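Local coordinates for protein Bug27 (Bordetella pertussis, PDB 2QPQ) that is a periplasmic solute-binding protein of the Bug family, with a Venus flytrap fold, and probably captures small ligands for uptake, at residues P6-D11 with D64-L69; P47-N52 with G80-L85; L69-S74 with G231-G236; F93-N98 with A241-L246; V99-S104 with A271-E276. All blocks are in the same frame, centred on the assembly; numbering follows the deposited sequence.

Interaction 1 (P6-D11 with D64-L69); sequences PNKPLD and DGYSLL
Asp11 and Ser67 form a parallel beta bridge, and two backbone bonds run from Asp11 to the residues flanking Ser67. Asp11 N donates to Tyr66 O at 2.8 Å, and Leu68 N donates to Asp11 O at 2.9 Å. The second bond is the straighter, 166° at the hydrogen. Before the pairing starts, the Tyr66 side chain reaches across to segment 6-11. Its CG stands beside the backbone N (chi1 -72°), and the ring meets Asn7, Lys8 and Leu10. Asn7 N lies at the ring edge, near its plane, and donates to Tyr66 OH at 2.7 Å. Lys8 lies over one ring face. Its CG is 4.1 Å from the ring centroid, a CH-pi contact, and its CE packs on Tyr66 CG. Leu10 CD1 touches Tyr66 CD1 at 3.8 Å, while Leu10 CG packs on Leu68 CD1. Lys8 NZ and Asp64 OD2 lie 4.4 Å apart, too far for a salt bridge, but one water joins them. Asp64 OD1 accepts from Tyr66 N, which closes an Asx turn just before the strand. Asp11 OD2 makes a salt bridge with Arg61, which also bonds Ser67 OG. Leu246 of helix 240-254 packs on Leu10 and Leu68. Parallel strands 10-14 and 67-72, adjacent in the sheet and joined through helices 21-35 and 52-59 and strand 41-45, are characteristic of the alpha/beta domains of periplasmic binding proteins.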
# COMPACT_ATOMS: atom_id res chain seq x y z
N PRO A 6 -12.95 24.92 7.70
CA PRO A 6 -11.60 25.19 7.13
C PRO A 6 -11.26 26.70 6.86
O PRO A 6 -11.77 27.27 5.92
CB PRO A 6 -11.59 24.35 5.83
CG PRO A 6 -12.89 23.53 5.81
CD PRO A 6 -13.84 24.18 6.79
N ASN A 7 -10.38 27.31 7.67
CA ASN A 7 -10.11 28.79 7.61
C ASN A 7 -8.63 29.23 7.39
O ASN A 7 -8.30 30.45 7.39
CB ASN A 7 -10.68 29.49 8.86
CG ASN A 7 -10.00 29.05 10.17
OD1 ASN A 7 -8.84 28.63 10.21
ND2 ASN A 7 -10.73 29.20 11.28
N LYS A 8 -7.75 28.25 7.25
CA LYS A 8 -6.39 28.44 6.81
C LYS A 8 -6.13 27.19 5.95
O LYS A 8 -7.01 26.29 5.86
CB LYS A 8 -5.42 28.53 8.00
CG LYS A 8 -5.35 27.27 8.85
CD LYS A 8 -4.55 27.47 10.13
CE LYS A 8 -4.29 26.13 10.78
NZ LYS A 8 -3.83 26.29 12.20
N PRO A 9 -4.96 27.13 5.27
CA PRO A 9 -4.63 25.95 4.47
C PRO A 9 -4.70 24.68 5.33
O PRO A 9 -4.46 24.74 6.53
CB PRO A 9 -3.19 26.20 4.04
CG PRO A 9 -3.04 27.70 4.03
CD PRO A 9 -3.91 28.17 5.17
N LEU A 10 -5.05 23.56 4.71
CA LEU A 10 -4.77 22.24 5.27
C LEU A 10 -3.31 21.90 4.96
O LEU A 10 -2.71 22.42 4.03
CB LEU A 10 -5.72 21.17 4.71
CG LEU A 10 -7.16 20.98 5.17
CD1 LEU A 10 -7.91 22.21 5.59
CD2 LEU A 10 -7.91 20.20 4.09
N ASP A 11 -2.74 21.04 5.78
CA ASP A 11 -1.37 20.59 5.60
C ASP A 11 -1.47 19.07 5.55
O ASP A 11 -1.82 18.45 6.52
CB ASP A 11 -0.56 21.04 6.81
CG ASP A 11 0.92 20.69 6.69
OD1 ASP A 11 1.40 20.41 5.54
OD2 ASP A 11 1.62 20.72 7.73
N ASP A 64 -7.47 19.51 15.06
CA ASP A 64 -8.44 20.52 14.59
C ASP A 64 -8.82 20.31 13.13
O ASP A 64 -9.67 21.03 12.56
CB ASP A 64 -7.91 21.93 14.82
CG ASP A 64 -6.53 22.15 14.22
OD1 ASP A 64 -5.99 21.29 13.48
OD2 ASP A 64 -5.97 23.21 14.50
N GLY A 65 -8.24 19.27 12.53
CA GLY A 65 -8.53 19.01 11.14
C GLY A 65 -7.63 19.66 10.10
O GLY A 65 -7.79 19.41 8.90
N TYR A 66 -6.67 20.47 10.53
CA TYR A 66 -5.83 21.20 9.59
C TYR A 66 -4.54 20.46 9.25
O TYR A 66 -3.77 20.90 8.41
CB TYR A 66 -5.52 22.61 10.13
CG TYR A 66 -6.74 23.47 10.07
CD1 TYR A 66 -7.15 24.04 8.87
CD2 TYR A 66 -7.51 23.70 11.21
CE1 TYR A 66 -8.30 24.82 8.80
CE2 TYR A 66 -8.63 24.49 11.17
CZ TYR A 66 -9.03 25.04 9.95
OH TYR A 66 -10.17 25.83 9.94
N SER A 67 -4.29 19.37 9.95
CA SER A 67 -3.09 18.56 9.77
C SER A 67 -3.55 17.13 9.53
O SER A 67 -4.21 16.51 10.38
CB SER A 67 -2.17 18.59 10.99
OG SER A 67 -1.78 19.94 11.29
N LEU A 68 -3.17 16.60 8.37
CA LEU A 68 -3.59 15.26 7.99
C LEU A 68 -2.37 14.46 7.57
O LEU A 68 -1.35 15.03 7.17
CB LEU A 68 -4.60 15.30 6.84
CG LEU A 68 -5.96 15.97 7.07
CD1 LEU A 68 -5.82 17.43 6.70
CD2 LEU A 68 -6.99 15.30 6.14
N LEU A 69 -2.47 13.14 7.67
CA LEU A 69 -1.40 12.24 7.30
C LEU A 69 -1.90 11.36 6.18
O LEU A 69 -2.90 10.67 6.35
CB LEU A 69 -1.00 11.38 8.51
CG LEU A 69 0.27 10.55 8.22
CD1 LEU A 69 1.54 11.45 8.17
CD2 LEU A 69 0.38 9.46 9.31
O HOH W 1 -3.59 24.03 13.64

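Interaction 2 (P47-N52 with G80-L85)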
# COMPACT_ATOMS: atom_id res chain seq x y z
N PRO A 47 8.85 11.53 4.16
CA PRO A 47 8.89 10.08 4.07
C PRO A 47 9.89 9.32 4.94
O PRO A 47 9.94 8.11 4.90
CB PRO A 47 9.21 9.87 2.60
CG PRO A 47 10.06 11.03 2.24
CD PRO A 47 9.71 12.15 3.13
N GLY A 48 10.66 10.03 5.76
CA GLY A 48 11.69 9.37 6.58
C GLY A 48 11.17 8.22 7.41
O GLY A 48 10.05 8.30 7.96
N ALA A 49 11.98 7.16 7.47
CA ALA A 49 11.77 5.97 8.31
C ALA A 49 10.41 5.35 7.98
O ALA A 49 9.58 5.15 8.88
CB ALA A 49 11.84 6.33 9.80
N SER A 50 10.21 5.06 6.70
CA SER A 50 8.98 4.40 6.21
C SER A 50 7.69 5.14 6.59
O SER A 50 6.64 4.53 6.72
CB SER A 50 8.94 2.94 6.69
OG SER A 50 10.13 2.28 6.30
N GLY A 51 7.78 6.45 6.75
CA GLY A 51 6.62 7.26 7.04
C GLY A 51 6.56 7.66 8.51
O GLY A 51 5.69 8.42 8.91
N ASN A 52 7.47 7.14 9.32
CA ASN A 52 7.41 7.43 10.78
C ASN A 52 7.67 8.89 11.10
O ASN A 52 7.13 9.45 12.08
CB ASN A 52 8.37 6.52 11.55
CG ASN A 52 7.92 5.09 11.57
OD1 ASN A 52 6.74 4.79 11.38
ND2 ASN A 52 8.84 4.19 11.85
N GLY A 80 4.90 -3.34 13.93
CA GLY A 80 5.50 -4.66 14.14
C GLY A 80 6.98 -4.73 13.79
O GLY A 80 7.68 -5.60 14.30
N VAL A 81 7.48 -3.80 12.97
CA VAL A 81 8.83 -3.90 12.41
C VAL A 81 9.80 -2.82 12.89
O VAL A 81 11.01 -2.87 12.57
CB VAL A 81 8.84 -3.91 10.84
CG1 VAL A 81 8.05 -5.15 10.31
CG2 VAL A 81 8.30 -2.58 10.25
N PHE A 82 9.29 -1.82 13.62
CA PHE A 82 10.14 -0.86 14.28
C PHE A 82 10.23 -1.18 15.75
O PHE A 82 9.21 -1.43 16.37
CB PHE A 82 9.68 0.58 14.01
CG PHE A 82 10.02 1.04 12.63
CD1 PHE A 82 9.17 0.73 11.56
CD2 PHE A 82 11.18 1.76 12.40
CE1 PHE A 82 9.49 1.13 10.28
CE2 PHE A 82 11.53 2.18 11.14
CZ PHE A 82 10.68 1.86 10.05
N ARG A 83 11.45 -1.19 16.27
CA ARG A 83 11.72 -1.57 17.68
C ARG A 83 11.10 -0.58 18.66
O ARG A 83 10.49 -0.98 19.66
CB ARG A 83 13.24 -1.73 17.93
CG ARG A 83 13.88 -2.85 17.07
CD ARG A 83 15.43 -3.02 17.27
NE ARG A 83 15.97 -3.98 16.30
CZ ARG A 83 15.94 -5.30 16.47
NH1 ARG A 83 15.40 -5.81 17.57
NH2 ARG A 83 16.42 -6.11 15.54
N ASN A 84 11.20 0.72 18.35
CA ASN A 84 10.75 1.77 19.26
C ASN A 84 9.98 2.87 18.54
O ASN A 84 10.48 3.99 18.38
CB ASN A 84 11.93 2.41 20.00
CG ASN A 84 12.77 1.40 20.78
OD1 ASN A 84 13.89 1.06 20.37
ND2 ASN A 84 12.25 0.95 21.92
N LEU A 85 8.77 2.56 18.09
CA LEU A 85 7.93 3.57 17.41
C LEU A 85 7.67 4.73 18.34
O LEU A 85 7.24 4.52 19.45
CB LEU A 85 6.61 2.92 17.03
CG LEU A 85 5.87 3.31 15.76
CD1 LEU A 85 6.73 3.06 14.58
CD2 LEU A 85 4.58 2.51 15.71
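The Phe82 ring meets Asn52, Ser50 and Ala49. The amide end of Asn52 stands over the centre of one ring face. The two side chains reach toward each other tip to tip, and the amide plane is turned 72° from the ring plane. The oxygen and nitrogen of this amide may be exchanged, so no donor or acceptor is assigned to it. Ser50 comes to the ring edge, with OG near the ring plane and 3.8 Å from Phe82 CZ. Ala49 adds its carbonyl, O to Phe82 CZ 3.7 Å, and a looser contact through CB. Leu85 CD1 also touches the Asn52 amide, and these two side chains cross at about a right angle. The next layer is the backbone of the turn 47-52. Asn52 N donates to Ala49 O at 2.9 Å, and Gly51 N donates to Pro47 O (3.3 Å) and Gly48 O (3.2 Å). Gly51 is the N-cap of helix 52-59, and its positive phi (103°) would bring a side chain against the carbonyl O of Ser50. Farther out, Asn78 of helix 74-81 touches Ser50 and Asn52, Phe87 packs on Asn52, and Asp301 at the C-terminus touches Phe82. This is surface packing between the loop that leads into helix 52-59 and the loop that leaves helix 74-81, probably within one alpha/beta domain.

Interaction 3 (L69-S74 with G231-G236)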
# COMPACT_ATOMS: atom_id res chain seq x y z
N LEU A 69 -2.47 13.14 7.67
CA LEU A 69 -1.40 12.24 7.30
C LEU A 69 -1.90 11.36 6.18
O LEU A 69 -2.90 10.67 6.35
CB LEU A 69 -1.00 11.38 8.51
CG LEU A 69 0.27 10.55 8.22
CD1 LEU A 69 1.54 11.45 8.17
CD2 LEU A 69 0.38 9.46 9.31
N MET A 70 -1.25 11.42 5.02
CA MET A 70 -1.59 10.51 3.93
C MET A 70 -0.81 9.21 4.10
O MET A 70 0.41 9.23 4.12
CB MET A 70 -1.27 11.11 2.55
CG MET A 70 -1.77 10.14 1.45
SD MET A 70 -3.52 10.50 1.03
CE MET A 70 -3.96 9.04 0.13
N VAL A 71 -1.53 8.10 4.26
CA VAL A 71 -0.95 6.79 4.59
C VAL A 71 -1.29 5.73 3.55
O VAL A 71 -2.29 5.81 2.82
CB VAL A 71 -1.40 6.28 6.04
CG1 VAL A 71 -0.86 7.22 7.13
CG2 VAL A 71 -2.99 6.14 6.18
N ASN A 72 -0.47 4.69 3.54
CA ASN A 72 -0.91 3.44 2.97
C ASN A 72 -0.72 2.33 4.01
O ASN A 72 -0.34 2.61 5.15
CB ASN A 72 -0.18 3.15 1.65
CG ASN A 72 1.32 3.07 1.82
OD1 ASN A 72 2.06 3.90 1.29
ND2 ASN A 72 1.78 2.07 2.52
N SER A 73 -1.02 1.10 3.62
CA SER A 73 -0.89 -0.07 4.51
C SER A 73 0.43 -0.17 5.29
O SER A 73 0.44 -0.68 6.40
CB SER A 73 -1.14 -1.36 3.72
OG SER A 73 -2.50 -1.40 3.38
N SER A 74 1.52 0.35 4.71
CA SER A 74 2.80 0.47 5.41
C SER A 74 2.63 1.01 6.82
O SER A 74 3.29 0.55 7.74
CB SER A 74 3.75 1.41 4.64
OG SER A 74 4.15 0.89 3.36
N GLY A 231 -5.13 6.20 2.50
CA GLY A 231 -6.10 7.09 3.07
C GLY A 231 -5.47 8.15 3.89
O GLY A 231 -4.23 8.32 3.86
N LEU A 232 -6.34 8.88 4.61
CA LEU A 232 -5.96 10.02 5.38
C LEU A 232 -6.35 9.78 6.83
O LEU A 232 -7.49 9.30 7.12
CB LEU A 232 -6.66 11.30 4.82
CG LEU A 232 -6.02 11.76 3.47
CD1 LEU A 232 -6.93 12.64 2.65
CD2 LEU A 232 -4.69 12.48 3.70
N LEU A 233 -5.40 10.11 7.71
CA LEU A 233 -5.62 10.12 9.17
C LEU A 233 -5.43 11.53 9.70
O LEU A 233 -4.85 12.38 9.01
CB LEU A 233 -4.62 9.19 9.89
CG LEU A 233 -4.31 7.81 9.30
CD1 LEU A 233 -3.25 7.02 10.11
CD2 LEU A 233 -5.61 6.96 9.18
N VAL A 234 -5.89 11.76 10.95
CA VAL A 234 -5.71 13.04 11.64
C VAL A 234 -5.23 12.70 13.04
O VAL A 234 -5.19 11.52 13.41
CB VAL A 234 -7.03 13.85 11.72
CG1 VAL A 234 -7.30 14.60 10.30
CG2 VAL A 234 -8.24 12.95 12.18
N PRO A 235 -4.82 13.71 13.82
CA PRO A 235 -4.46 13.39 15.19
C PRO A 235 -5.63 12.67 15.91
O PRO A 235 -6.80 13.01 15.69
CB PRO A 235 -4.15 14.76 15.80
CG PRO A 235 -3.70 15.63 14.57
CD PRO A 235 -4.67 15.15 13.52
N GLY A 236 -5.26 11.70 16.76
CA GLY A 236 -6.18 10.87 17.52
C GLY A 236 -7.32 11.55 18.23
O GLY A 236 -8.41 11.00 18.28
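Val71 and Leu233 pack together on one face of the sheet, with Leu69 beside Leu233. Val71 CG2 is 3.8 Å from Leu233 CG, and Val71 CG1 is equally close to Leu233 CD1, so both methyl branches of the valine meet the leucine. The two side chains cross at about a right angle. Chi1 of -64° sets Val71 CG1 anti to the carbonyl carbon, which leaves CG2 between the backbone N and the carbonyl carbon, close to Gly231 O. Leu69 CD2 reaches Leu233 CD1 more loosely, at 4.4 Å. Phe93 packs on Leu69 and Leu233. Met70 and Leu232 point to the other face. The Met70 chain bends at chi2 (88°), and its SD touches Leu232 CD2 at 3.5 Å. Helix 21-35 lies over this side, with Leu25 and Ala26 against Met70 and Ile29 against Leu232.

Between these two layers run the antiparallel strands. Leu69 pairs with Leu233 and Val71 with Gly231, each as a hydrogen-bonded pair, and Met70 with Leu232 forms the non-hydrogen-bonded pair between them. Four backbone bonds result. The bond from Val71 N to Gly231 O is 2.7 Å long and almost straight, at 177°. Leu233 N to Leu69 O is 2.9 Å, with the donor in the carbonyl plane. At the polar edge, Ser73 OG bonds Trp229 N of the partner strand. On the side of strand 10-14, Met70 O accepts from Thr15 OG1. The contact is buried, and its chemistry fits that place: the amides and carbonyls of Leu69 and Val71 are paired across the strands, and apolar side chains pack on both faces.

Interaction 4 (F93-N98 with A241-L246)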
# COMPACT_ATOMS: atom_id res chain seq x y z
N PHE A 93 -3.71 8.57 16.35
CA PHE A 93 -4.27 8.84 15.04
C PHE A 93 -5.72 8.38 14.99
O PHE A 93 -6.08 7.40 15.65
CB PHE A 93 -3.46 8.12 13.94
CG PHE A 93 -2.00 8.47 13.95
CD1 PHE A 93 -1.53 9.60 13.27
CD2 PHE A 93 -1.09 7.70 14.67
CE1 PHE A 93 -0.16 9.94 13.32
CE2 PHE A 93 0.26 8.05 14.71
CZ PHE A 93 0.70 9.16 14.03
N ALA A 94 -6.52 9.09 14.18
CA ALA A 94 -7.91 8.76 13.94
C ALA A 94 -8.13 8.82 12.43
O ALA A 94 -7.68 9.75 11.74
CB ALA A 94 -8.82 9.77 14.63
N ALA A 95 -8.83 7.82 11.93
CA ALA A 95 -9.02 7.69 10.49
C ALA A 95 -10.08 8.63 9.97
O ALA A 95 -11.06 8.93 10.65
CB ALA A 95 -9.43 6.24 10.18
N VAL A 96 -9.87 9.11 8.75
CA VAL A 96 -10.85 9.97 8.07
C VAL A 96 -11.48 9.25 6.90
O VAL A 96 -12.73 9.08 6.82
CB VAL A 96 -10.19 11.27 7.57
CG1 VAL A 96 -11.21 12.09 6.75
CG2 VAL A 96 -9.68 12.06 8.81
N ILE A 97 -10.63 8.78 5.99
CA ILE A 97 -11.15 8.14 4.78
C ILE A 97 -10.11 7.26 4.13
O ILE A 97 -8.95 7.64 4.08
CB ILE A 97 -11.68 9.21 3.73
CG1 ILE A 97 -12.32 8.54 2.50
CG2 ILE A 97 -10.55 10.21 3.29
CD1 ILE A 97 -13.11 9.57 1.59
N ASN A 98 -10.55 6.09 3.67
CA ASN A 98 -9.77 5.27 2.75
C ASN A 98 -10.28 5.48 1.35
O ASN A 98 -11.47 5.21 1.09
CB ASN A 98 -9.90 3.80 3.12
CG ASN A 98 -9.21 2.90 2.12
OD1 ASN A 98 -8.13 3.23 1.63
ND2 ASN A 98 -9.84 1.76 1.81
N ALA A 241 -16.92 15.09 14.48
CA ALA A 241 -17.54 16.10 13.56
C ALA A 241 -16.53 16.65 12.55
O ALA A 241 -16.86 16.93 11.37
CB ALA A 241 -18.19 17.24 14.32
N VAL A 242 -15.31 16.86 13.02
CA VAL A 242 -14.21 17.30 12.16
C VAL A 242 -13.82 16.19 11.15
O VAL A 242 -13.68 16.43 9.95
CB VAL A 242 -12.98 17.75 13.01
CG1 VAL A 242 -11.80 18.14 12.10
CG2 VAL A 242 -13.36 18.95 13.96
N ARG A 243 -13.65 14.97 11.64
CA ARG A 243 -13.36 13.81 10.76
C ARG A 243 -14.42 13.65 9.66
O ARG A 243 -14.11 13.36 8.49
CB ARG A 243 -13.26 12.54 11.61
CG ARG A 243 -12.02 12.56 12.54
CD ARG A 243 -12.09 11.48 13.58
NE ARG A 243 -12.03 10.15 12.98
CZ ARG A 243 -12.29 9.03 13.64
NH1 ARG A 243 -12.67 9.04 14.93
NH2 ARG A 243 -12.19 7.88 13.00
N GLN A 244 -15.68 13.87 10.04
CA GLN A 244 -16.81 13.75 9.08
C GLN A 244 -16.83 14.89 8.09
O GLN A 244 -17.09 14.68 6.90
CB GLN A 244 -18.15 13.63 9.84
CG GLN A 244 -18.28 12.23 10.36
CD GLN A 244 -19.46 12.00 11.28
OE1 GLN A 244 -20.11 12.94 11.76
NE2 GLN A 244 -19.72 10.74 11.56
N LYS A 245 -16.48 16.08 8.54
CA LYS A 245 -16.36 17.23 7.63
C LYS A 245 -15.27 17.02 6.57
O LYS A 245 -15.49 17.26 5.37
CB LYS A 245 -16.13 18.52 8.44
CG LYS A 245 -17.45 18.97 9.06
CD LYS A 245 -17.36 20.22 9.96
CE LYS A 245 -16.66 19.95 11.30
NZ LYS A 245 -15.83 21.13 11.66
N LEU A 246 -14.11 16.54 7.02
CA LEU A 246 -13.05 16.14 6.12
C LEU A 246 -13.45 14.99 5.20
O LEU A 246 -13.24 15.10 3.98
CB LEU A 246 -11.80 15.79 6.91
CG LEU A 246 -11.03 17.00 7.50
CD1 LEU A 246 -10.03 16.44 8.48
CD2 LEU A 246 -10.31 17.80 6.41
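Val96 and Arg243 have the nearest alpha carbons where strand 93-98 and helix 241-246 run side by side in nearly the same direction, 18° apart, with their axes 7.7 Å apart at closest approach. Arg243 makes the polar link. Its NE and NH2 both donate to Ala95 O, each at 2.8 Å, so the guanidinium holds one carbonyl oxygen side-on with two nitrogens. That oxygen lies close to the guanidinium plane. The NH2 bond uses a lone pair in the carbonyl plane, and NE comes in tilted 29° from that plane. A bend at chi3 (65°) places NE for this grip. Ala94 CB sits over one guanidinium face, toward its rim, 3.6 Å above the plane. The flat group therefore has a methyl on that face and a carbonyl at its edge. The rest is apolar packing. Val96 CG1 touches Leu246 CB at 3.8 Å and lies near Arg243 O, and the Val96 and Leu246 side chains cross obliquely. Outside the pair, Val234 touches Val96, Arg243 and Leu246, and Tyr247 packs on Val96. Pro275 of helix 275-296 lies against Arg243. Two successive residues, Val96 and Ile97, stand opposite the single Leu232 in strand 227-235, a classic beta bulge. A helix packed along the face of a central sheet is characteristic of alpha/beta domains, and here helix 240-254 covers the strand at its bulge.

Interaction 5 (V99-S104 with A271-E276); sequences VAYVPS and ASDGPE
Ala271 is the main meeting point of this contact. Its backbone N donates to Val99 O at 2.9 Å, with the donor well above the carbonyl plane, 69° out of it. The Val99 CA-H points back to Ala271 O across 3.5 Å, so the two residues hold each other by a bond and a weaker CA-H...O contact. The Ala271 methyl turns toward strand 99-104 and touches two groups there. CB lies 3.8 Å from Ala100 N and the same distance from Tyr101 CE2. The ring side bearing CD2 and CE2 lies by this methyl, and OH is the ring's nearest atom to Asp273. Ser272 points away, and its O accepts from Tyr247 OH. Asp273 OD2 comes within 3.4 Å of Tyr101 OH, with ring and carboxylate planes 67° apart. Asp273 OD2 also accepts a hydrogen bond from Asn98 ND2, just before Val99. Gly274 is then the N-cap of helix 275-296. The following Pro275 starts that helix and packs on Met240 and Tyr247. Antiparallel pairing of short strand 269-273 with the long strand 93-109 adds an edge to the mixed sheet, at the point where the chain leaves it for the helix 275-296, within this Venus flytrap fold.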
# COMPACT_ATOMS: atom_id res chain seq x y z
N VAL A 99 -9.40 5.96 0.46
CA VAL A 99 -9.80 6.39 -0.90
C VAL A 99 -9.50 5.39 -2.06
O VAL A 99 -10.06 5.50 -3.16
CB VAL A 99 -9.22 7.78 -1.24
CG1 VAL A 99 -9.62 8.83 -0.20
CG2 VAL A 99 -7.68 7.74 -1.33
N ALA A 100 -8.64 4.41 -1.82
CA ALA A 100 -8.23 3.48 -2.88
C ALA A 100 -7.50 2.28 -2.34
O ALA A 100 -6.68 2.38 -1.40
CB ALA A 100 -7.31 4.18 -3.88
N TYR A 101 -7.74 1.16 -3.00
CA TYR A 101 -6.93 -0.03 -2.79
C TYR A 101 -6.07 -0.23 -4.03
O TYR A 101 -6.43 0.22 -5.13
CB TYR A 101 -7.81 -1.25 -2.63
CG TYR A 101 -8.58 -1.32 -1.33
CD1 TYR A 101 -7.99 -1.86 -0.18
CD2 TYR A 101 -9.91 -0.88 -1.26
CE1 TYR A 101 -8.72 -1.95 1.01
CE2 TYR A 101 -10.64 -0.96 -0.08
CZ TYR A 101 -10.04 -1.50 1.05
OH TYR A 101 -10.77 -1.57 2.22
N VAL A 102 -4.93 -0.89 -3.85
CA VAL A 102 -4.25 -1.46 -5.01
C VAL A 102 -3.70 -2.82 -4.62
O VAL A 102 -2.94 -2.95 -3.63
CB VAL A 102 -3.16 -0.53 -5.66
CG1 VAL A 102 -1.85 -0.51 -4.84
CG2 VAL A 102 -2.83 -1.01 -7.09
N PRO A 103 -4.04 -3.85 -5.40
CA PRO A 103 -3.39 -5.11 -5.08
C PRO A 103 -1.89 -5.09 -5.45
O PRO A 103 -1.44 -4.27 -6.26
CB PRO A 103 -4.16 -6.12 -5.94
CG PRO A 103 -4.63 -5.32 -7.13
CD PRO A 103 -4.93 -3.96 -6.60
N SER A 104 -1.12 -5.97 -4.81
CA SER A 104 0.20 -6.33 -5.35
C SER A 104 0.10 -7.42 -6.40
O SER A 104 -0.90 -8.14 -6.50
CB SER A 104 1.19 -6.72 -4.24
OG SER A 104 1.33 -5.62 -3.33
N ALA A 271 -12.26 3.55 -3.29
CA ALA A 271 -12.86 3.18 -2.02
C ALA A 271 -13.35 4.47 -1.38
O ALA A 271 -13.01 5.55 -1.85
CB ALA A 271 -11.86 2.48 -1.12
N SER A 272 -14.18 4.38 -0.35
CA SER A 272 -14.61 5.58 0.38
C SER A 272 -15.01 5.15 1.76
O SER A 272 -16.04 5.59 2.29
CB SER A 272 -15.82 6.27 -0.30
OG SER A 272 -16.85 5.29 -0.41
N ASP A 273 -14.21 4.27 2.36
CA ASP A 273 -14.51 3.81 3.70
C ASP A 273 -14.33 5.00 4.62
O ASP A 273 -13.34 5.74 4.52
CB ASP A 273 -13.59 2.67 4.10
CG ASP A 273 -13.55 1.58 3.06
OD1 ASP A 273 -14.62 1.05 2.73
OD2 ASP A 273 -12.48 1.32 2.50
N GLY A 274 -15.30 5.18 5.52
CA GLY A 274 -15.33 6.36 6.39
C GLY A 274 -14.55 6.22 7.68
O GLY A 274 -13.85 5.21 7.90
N PRO A 275 -14.66 7.24 8.57
CA PRO A 275 -13.90 7.29 9.81
C PRO A 275 -13.91 5.98 10.62
O PRO A 275 -12.84 5.41 10.90
CB PRO A 275 -14.55 8.47 10.55
CG PRO A 275 -14.92 9.41 9.40
CD PRO A 275 -15.48 8.47 8.38
N GLU A 276 -15.10 5.48 10.91
CA GLU A 276 -15.24 4.26 11.69
C GLU A 276 -14.70 3.01 11.01
O GLU A 276 -13.91 2.24 11.62
CB GLU A 276 -16.71 4.06 12.11
CG GLU A 276 -16.95 2.82 12.96
CD GLU A 276 -18.28 2.81 13.68
OE1 GLU A 276 -19.16 3.68 13.38
OE2 GLU A 276 -18.45 1.92 14.56

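Interactions 1, 3, 4 and 5 all reach one mixed sheet, while interaction 2 lies at the surface between two loops. Interactions 1 and 3 share strand 67-72 and the residue Leu69: one contact pairs that strand in parallel, the other antiparallel. Interactions 4 and 5 share strand 93-109 and meet through a side-chain hydrogen bond. Interactions 3 and 4 are buried; 1 and 5 are partly so. Chemistry follows place. Interaction 3 combines regular backbone bonds with apolar side chains, interaction 4 uses an arginine on a backbone carbonyl, and interaction 1 adds a water-bridged charge pair. Interaction 2 relies on packing around an aromatic ring.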